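Local atomic coordinates of PrgZ (Enterococcus faecalis, PDB entry 4FAJ), a protein that binds peptide sex pheromone outside the cell as a membrane-anchored substrate-binding protein, probably as the receptor component of a peptide transport system. Residues A[312-317]-A[546-551]; A[119-124]-A[193-198]; A[139-144]-A[214-219]. All coordinates share one frame; numbering follows the deposited sequence.

Interactions 2 and 3 interleave along the chain, and interaction 1 comes after both. Segments 119-124 and 139-144 are answered in the same order by 193-198 and 214-219, so strand 120-124 and the following helix are tied to one region; their centres are 20 Å apart and their nearest atoms about 7 Å. Interaction 1, formed by 312-317 and 546-551, lies nearer the middle of the molecule, its centre 30 Å from interaction 2 and 32 Å from interaction 3. It alone approaches zinc sites: the Leu315 side chain is about 4 Å from that of Glu370, a zinc-binding residue whose metal is absent from this chain here, and about 7 Å from a bound zinc ion.

Interaction 1 (A[312-317]-A[546-551]); sequences STTLMA and VLMHSI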
ATOM      1  N   SER A 312     -21.157   5.855  -3.530  1.00 17.66           N
ATOM      2  CA  SER A 312     -20.821   4.459  -3.216  1.00 18.13           C
ATOM      3  C   SER A 312     -19.796   4.418  -2.087  1.00 17.74           C
ATOM      4  O   SER A 312     -19.039   5.359  -1.921  1.00 17.29           O
ATOM      5  CB  SER A 312     -20.273   3.742  -4.450  1.00 17.54           C
ATOM      6  OG  SER A 312     -19.017   4.276  -4.838  1.00 18.61           O
ATOM      7  N   THR A 313     -19.805   3.348  -1.298  1.00 18.13           N
ATOM      8  CA  THR A 313     -18.702   3.074  -0.383  1.00 18.00           C
ATOM      9  C   THR A 313     -18.249   1.635  -0.572  1.00 18.32           C
ATOM     10  O   THR A 313     -19.073   0.737  -0.733  1.00 18.17           O
ATOM     11  CB  THR A 313     -19.062   3.330   1.092  1.00 18.09           C
ATOM     12  OG1 THR A 313     -17.906   3.086   1.916  1.00 18.80           O
ATOM     13  CG2 THR A 313     -20.189   2.436   1.543  1.00 19.20           C
ATOM     14  N   THR A 314     -16.936   1.435  -0.534  1.00 18.01           N
ATOM     15  CA  THR A 314     -16.323   0.148  -0.836  1.00 18.42           C
ATOM     16  C   THR A 314     -15.252  -0.117   0.214  1.00 17.52           C
ATOM     17  O   THR A 314     -14.360   0.711   0.402  1.00 17.12           O
ATOM     18  CB  THR A 314     -15.675   0.149  -2.235  1.00 18.41           C
ATOM     19  OG1 THR A 314     -16.597   0.668  -3.201  1.00 19.96           O
ATOM     20  CG2 THR A 314     -15.245  -1.294  -2.648  1.00 19.02           C
ATOM     21  N   LEU A 315     -15.351  -1.253   0.905  1.00 16.79           N
ATOM     22  CA  LEU A 315     -14.440  -1.581   2.004  1.00 16.52           C
ATOM     23  C   LEU A 315     -13.124  -2.083   1.443  1.00 16.11           C
ATOM     24  O   LEU A 315     -13.116  -2.935   0.557  1.00 16.02           O
ATOM     25  CB  LEU A 315     -15.048  -2.652   2.922  1.00 16.93           C
ATOM     26  CG  LEU A 315     -14.271  -2.983   4.199  1.00 17.21           C
ATOM     27  CD1 LEU A 315     -14.258  -1.775   5.136  1.00 18.30           C
ATOM     28  CD2 LEU A 315     -14.878  -4.207   4.901  1.00 19.33           C
ATOM     29  N   MET A 316     -12.020  -1.537   1.948  1.00 15.80           N
ATOM     30  CA  MET A 316     -10.681  -1.865   1.456  1.00 15.18           C
ATOM     31  C   MET A 316      -9.921  -2.756   2.446  1.00 14.32           C
ATOM     32  O   MET A 316     -10.187  -2.718   3.641  1.00 13.24           O
ATOM     33  CB  MET A 316      -9.882  -0.594   1.258  1.00 15.87           C
ATOM     34  CG  MET A 316     -10.480   0.403   0.287  1.00 17.40           C
ATOM     35  SD  MET A 316     -10.232  -0.102  -1.428  1.00 19.83           S
ATOM     36  CE  MET A 316     -11.899  -0.528  -1.881  1.00 18.86           C
ATOM     37  N   ALA A 317      -8.957  -3.530   1.931  1.00 13.55           N
ATOM     38  CA  ALA A 317      -8.058  -4.355   2.766  1.00 13.00           C
ATOM     39  C   ALA A 317      -6.910  -3.483   3.275  1.00 12.44           C
ATOM     40  O   ALA A 317      -5.737  -3.682   2.934  1.00 11.77           O
ATOM     41  CB  ALA A 317      -7.528  -5.564   1.966  1.00 12.14           C
ATOM     42  N   VAL A 546     -14.760   0.930 -14.815  1.00 19.14           N
ATOM     43  CA  VAL A 546     -13.538   1.136 -14.053  1.00 18.74           C
ATOM     44  C   VAL A 546     -13.447  -0.023 -13.070  1.00 18.71           C
ATOM     45  O   VAL A 546     -14.415  -0.306 -12.375  1.00 18.52           O
ATOM     46  CB  VAL A 546     -13.577   2.448 -13.292  1.00 18.86           C
ATOM     47  CG1 VAL A 546     -12.399   2.542 -12.364  1.00 17.00           C
ATOM     48  CG2 VAL A 546     -13.610   3.623 -14.294  1.00 18.69           C
ATOM     49  N   LEU A 547     -12.292  -0.677 -13.003  1.00 18.54           N
ATOM     50  CA  LEU A 547     -12.090  -1.781 -12.068  1.00 18.94           C
ATOM     51  C   LEU A 547     -11.529  -1.200 -10.755  1.00 18.24           C
ATOM     52  O   LEU A 547     -10.527  -0.500 -10.771  1.00 17.73           O
ATOM     53  CB  LEU A 547     -11.120  -2.800 -12.661  1.00 19.08           C
ATOM     54  CG  LEU A 547     -11.540  -4.253 -12.695  1.00 22.06           C
ATOM     55  CD1 LEU A 547     -12.832  -4.397 -13.511  1.00 23.35           C
ATOM     56  CD2 LEU A 547     -10.424  -5.108 -13.289  1.00 22.35           C
ATOM     57  N   MET A 548     -12.188  -1.476  -9.639  1.00 17.73           N
ATOM     58  CA  MET A 548     -11.735  -1.017  -8.324  1.00 17.74           C
ATOM     59  C   MET A 548     -11.326  -2.243  -7.496  1.00 17.43           C
ATOM     60  O   MET A 548     -12.090  -3.195  -7.412  1.00 18.34           O
ATOM     61  CB  MET A 548     -12.863  -0.254  -7.630  1.00 18.21           C
ATOM     62  CG  MET A 548     -12.463   0.432  -6.331  1.00 18.81           C
ATOM     63  SD  MET A 548     -13.840   1.324  -5.567  1.00 23.69           S
ATOM     64  CE  MET A 548     -12.986   2.194  -4.273  1.00 17.87           C
ATOM     65  N   HIS A 549     -10.128  -2.227  -6.905  1.00 16.62           N
ATOM     66  CA  HIS A 549      -9.597  -3.380  -6.183  1.00 15.90           C
ATOM     67  C   HIS A 549      -9.474  -3.068  -4.688  1.00 15.92           C
ATOM     68  O   HIS A 549      -8.965  -2.002  -4.318  1.00 15.71           O
ATOM     69  CB  HIS A 549      -8.216  -3.761  -6.730  1.00 15.54           C
ATOM     70  CG  HIS A 549      -8.212  -4.134  -8.182  1.00 15.61           C
ATOM     71  ND1 HIS A 549      -8.734  -5.322  -8.645  1.00 14.95           N
ATOM     72  CD2 HIS A 549      -7.714  -3.494  -9.266  1.00 16.40           C
ATOM     73  CE1 HIS A 549      -8.586  -5.386  -9.957  1.00 16.34           C
ATOM     74  NE2 HIS A 549      -7.963  -4.295 -10.360  1.00 17.31           N
ATOM     75  N   SER A 550      -9.917  -3.991  -3.833  1.00 15.78           N
ATOM     76  CA  SER A 550      -9.725  -3.852  -2.376  1.00 15.61           C
ATOM     77  C   SER A 550      -8.291  -4.228  -1.920  1.00 15.93           C
ATOM     78  O   SER A 550      -7.900  -3.950  -0.776  1.00 14.84           O
ATOM     79  CB  SER A 550     -10.748  -4.688  -1.626  1.00 16.14           C
ATOM     80  OG  SER A 550     -10.655  -6.044  -2.016  1.00 15.44           O
ATOM     81  N   ILE A 551      -7.535  -4.865  -2.811  1.00 16.40           N
ATOM     82  CA  ILE A 551      -6.110  -5.151  -2.608  1.00 17.29           C
ATOM     83  C   ILE A 551      -5.280  -4.635  -3.800  1.00 17.63           C
ATOM     84  O   ILE A 551      -5.787  -4.522  -4.919  1.00 18.20           O
ATOM     85  CB  ILE A 551      -5.818  -6.673  -2.427  1.00 18.12           C
ATOM     86  CG1 ILE A 551      -6.108  -7.460  -3.710  1.00 19.64           C
ATOM     87  CG2 ILE A 551      -6.607  -7.262  -1.274  1.00 18.82           C
ATOM     88  CD1 ILE A 551      -5.764  -8.954  -3.602  1.00 23.32           C
TER
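One backbone hydrogen bond ties the two segments together: Ala317 N donates to Ser550 O over 2.9 Å, reaching a lone pair in the carbonyl plane with an N-H...O angle of 156°. It falls where the chain turns a corner at Ala317, and the small side chain there allows close approach: Ala317 CB lies 3.2 Å from Ser550 O and also meets the CG2 branch of Ile551 at 3.8 Å.

The apolar part of the contact rests on two methionines whose side chains cross at about a right angle and touch methyl to methyl, Met316 CE to Met548 CE, at 3.8 Å. Met548 runs out straight, with CG anti to its backbone N (chi1 -172°), so its thioether end spans the distance to the strand. Met316 instead folds at chi2 and chi3, which lays its sulphur along the other backbone, with SD 3.7 Å from His549 O and close to Ser550 CA. Long, unbranched and flexible, methionine suits both tasks.

A mixed contact completes the interface. Thr314 and Met548 meet tip to tip: Thr314 OG1, lying beside its backbone N, faces Met548 SD at 3.7 Å, and Thr314 CB packs against Met548 CE. Ser550 puts its CB against Leu315 O.

Behind the contact, His549 ND1 bonds to Asn101, and Leu315 touches Glu370, a residue seen to bind zinc in this protein though no metal sits on it in this chain. Segment 546-551, on strand 547-548 paired with 555-556, is thus laid against strand 311-324 of the mixed sheet of this family 5 solute-binding protein, where Thr314 and Met316 bond through their backbones to Thr535 and Val533 of strand 528-539.

Interaction 2 (A[119-124]-A[193-198]); sequences KTYTIV and IELVEP
Tyr121 and Leu195 cross obliquely, and the closest side-chain approach on their side of the sheet is Leu195 CD1 to Tyr121 CE1, at 3.4 Å. Tyr121 CG is anti to its carbonyl carbon (chi1 -78°), as is Leu195 CG, so the aromatic ring and the leucine branch are brought together beside the paired backbones. Ile193 shares this face with Tyr121, CB against CB, and its CD1 crosses obliquely to Ile123 CD1 at 4.0 Å. Beta-branched isoleucines and a broad ring suit a buried strand face, and Phe202 of helix 202-205 closes over it, edge-to-face with Tyr121 and also touching Ile193 and Leu195.

These side chains are held by the central pairing of a four-stranded antiparallel sheet. Tyr121 and Ile193 form a hydrogen-bonded pair, both bonds 2.8 Å long: Tyr121 N gives to Ile193 O and Ile193 N to Tyr121 O. Beyond strand 190-194 the link persists, Leu195 N reaching Lys119 O along an almost straight 2.7 Å bond (175°). Lys119 and Thr120 together face Ser115 in a classic beta bulge on the other edge of strand 120-124.

Thr120 and Glu194, a non-hydrogen-bonded pair, turn to the other face and cross obliquely. Glu194 leaves with CG anti to its backbone N and bends at chi2, bringing OE1 to 3.2 Å from Thr120 OG1; Asn116 ND2 bonds weakly to both of these oxygens, while OE2 forms a salt bridge with Lys166. Lys119 runs alongside Pro198, pointing the same way, and its aliphatic CD packs 3.5 Å from Val196 O before the chain bends at chi3 and chi4, leaving Lys119 NZ 5.8 Å from Glu194 OE1.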
ATOM      1  N   LYS A 119       8.255 -25.545  -6.932  1.00 22.85           N
ATOM      2  CA  LYS A 119       9.315 -24.536  -6.742  1.00 22.89           C
ATOM      3  C   LYS A 119       9.840 -23.816  -7.999  1.00 22.37           C
ATOM      4  O   LYS A 119      10.451 -22.749  -7.877  1.00 22.94           O
ATOM      5  CB  LYS A 119      10.504 -25.141  -5.988  1.00 23.45           C
ATOM      6  CG  LYS A 119      10.151 -25.652  -4.595  1.00 25.09           C
ATOM      7  CD  LYS A 119      11.377 -25.850  -3.715  1.00 27.41           C
ATOM      8  CE  LYS A 119      12.315 -26.901  -4.247  1.00 28.79           C
ATOM      9  NZ  LYS A 119      11.710 -28.253  -4.202  1.00 32.37           N
ATOM     10  N   THR A 120       9.629 -24.381  -9.184  1.00 22.11           N
ATOM     11  CA  THR A 120      10.078 -23.750 -10.433  1.00 21.84           C
ATOM     12  C   THR A 120       8.888 -23.244 -11.243  1.00 21.24           C
ATOM     13  O   THR A 120       7.963 -24.004 -11.524  1.00 21.23           O
ATOM     14  CB  THR A 120      10.924 -24.723 -11.282  1.00 22.74           C
ATOM     15  OG1 THR A 120      12.040 -25.183 -10.503  1.00 23.75           O
ATOM     16  CG2 THR A 120      11.436 -24.051 -12.558  1.00 22.26           C
ATOM     17  N   TYR A 121       8.921 -21.959 -11.596  1.00 20.02           N
ATOM     18  CA  TYR A 121       7.887 -21.309 -12.395  1.00 19.41           C
ATOM     19  C   TYR A 121       8.465 -20.954 -13.762  1.00 19.40           C
ATOM     20  O   TYR A 121       9.480 -20.258 -13.837  1.00 19.26           O
ATOM     21  CB  TYR A 121       7.415 -20.019 -11.721  1.00 18.59           C
ATOM     22  CG  TYR A 121       6.462 -20.223 -10.563  1.00 18.60           C
ATOM     23  CD1 TYR A 121       6.826 -20.991  -9.456  1.00 18.90           C
ATOM     24  CD2 TYR A 121       5.202 -19.641 -10.566  1.00 18.74           C
ATOM     25  CE1 TYR A 121       5.958 -21.180  -8.386  1.00 19.39           C
ATOM     26  CE2 TYR A 121       4.324 -19.826  -9.501  1.00 18.12           C
ATOM     27  CZ  TYR A 121       4.709 -20.596  -8.417  1.00 18.06           C
ATOM     28  OH  TYR A 121       3.838 -20.772  -7.362  1.00 20.14           O
ATOM     29  N   THR A 122       7.823 -21.424 -14.825  1.00 18.83           N
ATOM     30  CA  THR A 122       8.209 -21.082 -16.191  1.00 18.81           C
ATOM     31  C   THR A 122       7.096 -20.276 -16.841  1.00 18.01           C
ATOM     32  O   THR A 122       5.936 -20.685 -16.822  1.00 17.68           O
ATOM     33  CB  THR A 122       8.524 -22.339 -17.036  1.00 19.26           C
ATOM     34  OG1 THR A 122       9.622 -23.036 -16.434  1.00 19.66           O
ATOM     35  CG2 THR A 122       8.899 -21.961 -18.476  1.00 20.69           C
ATOM     36  N   ILE A 123       7.461 -19.122 -17.394  1.00 17.03           N
ATOM     37  CA  ILE A 123       6.491 -18.150 -17.904  1.00 16.94           C
ATOM     38  C   ILE A 123       6.933 -17.675 -19.283  1.00 17.20           C
ATOM     39  O   ILE A 123       8.121 -17.405 -19.502  1.00 17.89           O
ATOM     40  CB  ILE A 123       6.381 -16.936 -16.962  1.00 16.17           C
ATOM     41  CG1 ILE A 123       5.916 -17.389 -15.570  1.00 16.10           C
ATOM     42  CG2 ILE A 123       5.459 -15.863 -17.558  1.00 15.23           C
ATOM     43  CD1 ILE A 123       6.192 -16.398 -14.466  1.00 15.74           C
ATOM     44  N   VAL A 124       5.990 -17.571 -20.209  1.00 17.42           N
ATOM     45  CA  VAL A 124       6.301 -17.112 -21.562  1.00 17.73           C
ATOM     46  C   VAL A 124       5.699 -15.721 -21.770  1.00 17.85           C
ATOM     47  O   VAL A 124       4.518 -15.508 -21.503  1.00 17.13           O
ATOM     48  CB  VAL A 124       5.784 -18.101 -22.637  1.00 18.02           C
ATOM     49  CG1 VAL A 124       5.971 -17.522 -24.037  1.00 18.26           C
ATOM     50  CG2 VAL A 124       6.506 -19.445 -22.528  1.00 18.18           C
ATOM     51  N   ILE A 193      11.917 -19.124 -12.976  1.00 20.66           N
ATOM     52  CA  ILE A 193      12.143 -18.629 -11.608  1.00 20.17           C
ATOM     53  C   ILE A 193      12.139 -19.813 -10.663  1.00 21.05           C
ATOM     54  O   ILE A 193      11.247 -20.672 -10.757  1.00 19.96           O
ATOM     55  CB  ILE A 193      11.011 -17.692 -11.160  1.00 19.83           C
ATOM     56  CG1 ILE A 193      10.856 -16.508 -12.121  1.00 19.69           C
ATOM     57  CG2 ILE A 193      11.234 -17.190  -9.722  1.00 18.89           C
ATOM     58  CD1 ILE A 193       9.427 -16.030 -12.207  1.00 19.85           C
ATOM     59  N   GLU A 194      13.120 -19.864  -9.755  1.00 21.75           N
ATOM     60  CA  GLU A 194      13.118 -20.857  -8.684  1.00 22.60           C
ATOM     61  C   GLU A 194      12.869 -20.234  -7.305  1.00 22.28           C
ATOM     62  O   GLU A 194      13.550 -19.296  -6.891  1.00 21.78           O
ATOM     63  CB  GLU A 194      14.412 -21.674  -8.655  1.00 24.00           C
ATOM     64  CG  GLU A 194      14.396 -22.688  -7.526  1.00 26.59           C
ATOM     65  CD  GLU A 194      15.001 -23.995  -7.896  1.00 32.65           C
ATOM     66  OE1 GLU A 194      14.220 -24.932  -8.191  1.00 36.92           O
ATOM     67  OE2 GLU A 194      16.251 -24.089  -7.905  1.00 36.22           O
ATOM     68  N   LEU A 195      11.886 -20.790  -6.602  1.00 22.32           N
ATOM     69  CA  LEU A 195      11.538 -20.368  -5.260  1.00 21.92           C
ATOM     70  C   LEU A 195      12.206 -21.243  -4.193  1.00 22.95           C
ATOM     71  O   LEU A 195      12.588 -22.392  -4.441  1.00 22.90           O
ATOM     72  CB  LEU A 195      10.026 -20.426  -5.088  1.00 21.38           C
ATOM     73  CG  LEU A 195       9.162 -19.711  -6.127  1.00 21.48           C
ATOM     74  CD1 LEU A 195       7.695 -19.869  -5.748  1.00 20.47           C
ATOM     75  CD2 LEU A 195       9.530 -18.247  -6.247  1.00 20.91           C
ATOM     76  N   VAL A 196      12.333 -20.690  -2.993  1.00 23.94           N
ATOM     77  CA  VAL A 196      12.902 -21.430  -1.875  1.00 24.98           C
ATOM     78  C   VAL A 196      11.972 -22.579  -1.484  1.00 25.61           C
ATOM     79  O   VAL A 196      12.430 -23.688  -1.230  1.00 26.46           O
ATOM     80  CB  VAL A 196      13.189 -20.508  -0.687  1.00 24.95           C
ATOM     81  CG1 VAL A 196      13.598 -21.322   0.553  1.00 26.36           C
ATOM     82  CG2 VAL A 196      14.286 -19.521  -1.064  1.00 25.60           C
ATOM     83  N   GLU A 197      10.670 -22.318  -1.481  1.00 25.52           N
ATOM     84  CA  GLU A 197       9.673 -23.332  -1.140  1.00 26.11           C
ATOM     85  C   GLU A 197       8.387 -23.028  -1.910  1.00 24.94           C
ATOM     86  O   GLU A 197       8.256 -21.941  -2.470  1.00 24.07           O
ATOM     87  CB  GLU A 197       9.398 -23.296   0.363  1.00 26.59           C
ATOM     88  CG  GLU A 197       8.900 -21.941   0.853  1.00 29.08           C
ATOM     89  CD  GLU A 197       8.571 -21.922   2.340  1.00 33.48           C
ATOM     90  OE1 GLU A 197       9.200 -22.679   3.117  1.00 36.80           O
ATOM     91  OE2 GLU A 197       7.680 -21.135   2.730  1.00 37.04           O
ATOM     92  N   PRO A 198       7.428 -23.973  -1.925  1.00 24.47           N
ATOM     93  CA  PRO A 198       6.166 -23.699  -2.607  1.00 23.75           C
ATOM     94  C   PRO A 198       5.472 -22.505  -1.979  1.00 23.09           C
ATOM     95  O   PRO A 198       5.385 -22.402  -0.753  1.00 22.45           O
ATOM     96  CB  PRO A 198       5.357 -24.986  -2.395  1.00 24.36           C
ATOM     97  CG  PRO A 198       6.368 -26.029  -2.185  1.00 24.85           C
ATOM     98  CD  PRO A 198       7.506 -25.372  -1.466  1.00 25.26           C
TER

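Interaction 3 (A[139-144]-A[214-219]); sequences ASDFVA and VQQKAI
Asp141 OD1 receives the backbone N-H of Gln216 at 3.2 Å, along a fairly straight bond (165°) that meets the oxygen from above the carboxylate plane. Gln216 opens helix 216-222, where N-H groups lack acceptors from a preceding turn; a carboxylate suits such a place, and the helix end probably favours its negative charge. The extended Gln216 side chain crosses Asp141 obliquely, its amide plane almost perpendicular to the carboxylate, and lays CG 4.1 Å from Ala144 CB, a methyl small enough for close approach.

A water bridges the backbones, donating to Asp141 O and to Val214 O at 2.7 Å each.

Further out, Asp141 has CG anti to its carbonyl carbon (chi1 -70°), and its second oxygen, OD2, accepts from Thr138 N and Trp131 NE1, which fix the rotation of the carboxylate. Gln215, at the N-cap, bonds weakly through OE1 to Ala218 N, while its NE2 is held by Asp133.

The start of helix 216-222 thus packs beside helix 139-150, whose Ala139, Phe142 and Val143 lean on Leu191 of strand 190-194, with Val143 also touching strand 183-186.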
ATOM      1  N   ALA A 139      12.454 -11.120 -21.856  1.00 19.39           N
ATOM      2  CA  ALA A 139      12.680 -11.794 -20.594  1.00 19.61           C
ATOM      3  C   ALA A 139      13.849 -11.143 -19.837  1.00 19.82           C
ATOM      4  O   ALA A 139      13.793 -11.007 -18.619  1.00 19.39           O
ATOM      5  CB  ALA A 139      12.953 -13.264 -20.827  1.00 19.64           C
ATOM      6  N   SER A 140      14.880 -10.742 -20.578  1.00 20.43           N
ATOM      7  CA  SER A 140      16.047 -10.036 -20.017  1.00 21.34           C
ATOM      8  C   SER A 140      15.736  -8.703 -19.331  1.00 20.42           C
ATOM      9  O   SER A 140      16.396  -8.353 -18.346  1.00 21.14           O
ATOM     10  CB  SER A 140      17.108  -9.821 -21.098  1.00 22.24           C
ATOM     11  OG  SER A 140      17.803 -11.032 -21.299  1.00 24.89           O
ATOM     12  N   ASP A 141      14.750  -7.966 -19.843  1.00 20.04           N
ATOM     13  CA  ASP A 141      14.216  -6.784 -19.142  1.00 19.48           C
ATOM     14  C   ASP A 141      13.735  -7.138 -17.723  1.00 18.95           C
ATOM     15  O   ASP A 141      13.990  -6.384 -16.760  1.00 18.71           O
ATOM     16  CB  ASP A 141      13.039  -6.141 -19.910  1.00 19.27           C
ATOM     17  CG  ASP A 141      13.460  -5.448 -21.205  1.00 20.32           C
ATOM     18  OD1 ASP A 141      14.552  -4.841 -21.266  1.00 20.43           O
ATOM     19  OD2 ASP A 141      12.661  -5.487 -22.175  1.00 21.16           O
ATOM     20  N   PHE A 142      13.013  -8.259 -17.587  1.00 18.30           N
ATOM     21  CA  PHE A 142      12.540  -8.695 -16.272  1.00 17.36           C
ATOM     22  C   PHE A 142      13.688  -9.124 -15.354  1.00 17.33           C
ATOM     23  O   PHE A 142      13.732  -8.709 -14.188  1.00 16.76           O
ATOM     24  CB  PHE A 142      11.492  -9.822 -16.379  1.00 17.10           C
ATOM     25  CG  PHE A 142      10.133  -9.350 -16.811  1.00 15.83           C
ATOM     26  CD1 PHE A 142       9.210  -8.890 -15.879  1.00 15.09           C
ATOM     27  CD2 PHE A 142       9.758  -9.391 -18.154  1.00 16.12           C
ATOM     28  CE1 PHE A 142       7.950  -8.454 -16.272  1.00 14.61           C
ATOM     29  CE2 PHE A 142       8.497  -8.963 -18.548  1.00 14.99           C
ATOM     30  CZ  PHE A 142       7.598  -8.491 -17.602  1.00 14.49           C
ATOM     31  N   VAL A 143      14.616  -9.921 -15.880  1.00 17.76           N
ATOM     32  CA  VAL A 143      15.770 -10.374 -15.100  1.00 18.37           C
ATOM     33  C   VAL A 143      16.524  -9.187 -14.493  1.00 19.14           C
ATOM     34  O   VAL A 143      16.758  -9.148 -13.282  1.00 18.55           O
ATOM     35  CB  VAL A 143      16.748 -11.237 -15.931  1.00 19.09           C
ATOM     36  CG1 VAL A 143      18.067 -11.425 -15.189  1.00 18.65           C
ATOM     37  CG2 VAL A 143      16.124 -12.594 -16.275  1.00 18.58           C
ATOM     38  N   ALA A 144      16.892  -8.224 -15.336  1.00 19.97           N
ATOM     39  CA  ALA A 144      17.614  -7.031 -14.883  1.00 20.63           C
ATOM     40  C   ALA A 144      16.800  -6.162 -13.913  1.00 20.27           C
ATOM     41  O   ALA A 144      17.368  -5.599 -12.977  1.00 20.58           O
ATOM     42  CB  ALA A 144      18.082  -6.195 -16.080  1.00 21.33           C
ATOM     43  N   VAL A 214      11.432  -2.952 -16.239  1.00 15.75           N
ATOM     44  CA  VAL A 214      11.874  -1.658 -16.728  1.00 16.72           C
ATOM     45  C   VAL A 214      12.738  -1.926 -17.934  1.00 17.85           C
ATOM     46  O   VAL A 214      13.348  -2.999 -18.039  1.00 19.14           O
ATOM     47  CB  VAL A 214      12.649  -0.841 -15.663  1.00 17.01           C
ATOM     48  CG1 VAL A 214      11.680  -0.329 -14.589  1.00 16.38           C
ATOM     49  CG2 VAL A 214      13.771  -1.657 -15.065  1.00 15.44           C
ATOM     50  N   GLN A 215      12.788  -0.964 -18.846  1.00 18.68           N
ATOM     51  CA  GLN A 215      13.480  -1.150 -20.117  1.00 19.48           C
ATOM     52  C   GLN A 215      14.985  -1.023 -19.916  1.00 20.43           C
ATOM     53  O   GLN A 215      15.457  -0.018 -19.399  1.00 20.66           O
ATOM     54  CB  GLN A 215      13.007  -0.125 -21.142  1.00 19.68           C
ATOM     55  CG  GLN A 215      13.447  -0.438 -22.565  1.00 19.42           C
ATOM     56  CD  GLN A 215      13.435   0.775 -23.460  1.00 20.97           C
ATOM     57  OE1 GLN A 215      14.051   1.793 -23.148  1.00 21.52           O
ATOM     58  NE2 GLN A 215      12.742   0.675 -24.585  1.00 21.00           N
ATOM     59  N   GLN A 216      15.736  -2.046 -20.319  1.00 21.25           N
ATOM     60  CA  GLN A 216      17.185  -2.032 -20.127  1.00 22.54           C
ATOM     61  C   GLN A 216      17.851  -0.801 -20.750  1.00 23.02           C
ATOM     62  O   GLN A 216      18.721  -0.196 -20.131  1.00 23.70           O
ATOM     63  CB  GLN A 216      17.822  -3.301 -20.688  1.00 23.33           C
ATOM     64  CG  GLN A 216      17.652  -4.531 -19.831  1.00 24.04           C
ATOM     65  CD  GLN A 216      18.084  -5.778 -20.564  1.00 27.70           C
ATOM     66  OE1 GLN A 216      17.326  -6.337 -21.361  1.00 31.27           O
ATOM     67  NE2 GLN A 216      19.314  -6.213 -20.321  1.00 30.52           N
ATOM     68  N   LYS A 217      17.448  -0.443 -21.965  1.00 23.68           N
ATOM     69  CA  LYS A 217      18.017   0.714 -22.675  1.00 24.78           C
ATOM     70  C   LYS A 217      17.817   2.021 -21.893  1.00 24.24           C
ATOM     71  O   LYS A 217      18.748   2.815 -21.741  1.00 24.27           O
ATOM     72  CB  LYS A 217      17.392   0.823 -24.072  1.00 25.67           C
ATOM     73  CG  LYS A 217      17.829   2.033 -24.899  1.00 28.21           C
ATOM     74  CD  LYS A 217      17.479   1.840 -26.382  1.00 30.66           C
ATOM     75  CE  LYS A 217      17.541   3.148 -27.149  1.00 33.33           C
ATOM     76  NZ  LYS A 217      16.367   4.008 -26.833  1.00 34.71           N
ATOM     77  N   ALA A 218      16.596   2.236 -21.405  1.00 23.40           N
ATOM     78  CA  ALA A 218      16.270   3.401 -20.577  1.00 23.10           C
ATOM     79  C   ALA A 218      17.056   3.434 -19.262  1.00 23.13           C
ATOM     80  O   ALA A 218      17.517   4.503 -18.848  1.00 23.49           O
ATOM     81  CB  ALA A 218      14.771   3.450 -20.280  1.00 22.44           C
ATOM     82  N   ILE A 219      17.199   2.278 -18.617  1.00 22.46           N
ATOM     83  CA  ILE A 219      17.937   2.182 -17.359  1.00 23.01           C
ATOM     84  C   ILE A 219      19.419   2.508 -17.580  1.00 24.50           C
ATOM     85  O   ILE A 219      20.034   3.209 -16.776  1.00 24.22           O
ATOM     86  CB  ILE A 219      17.791   0.778 -16.712  1.00 22.85           C
ATOM     87  CG1 ILE A 219      16.351   0.553 -16.224  1.00 22.46           C
ATOM     88  CG2 ILE A 219      18.789   0.591 -15.564  1.00 24.00           C
ATOM     89  CD1 ILE A 219      15.979   1.352 -14.972  1.00 23.09           C
TER
HETATM   90  O   HOH W   1      15.578  -4.177 -17.033  1.00 22.21           O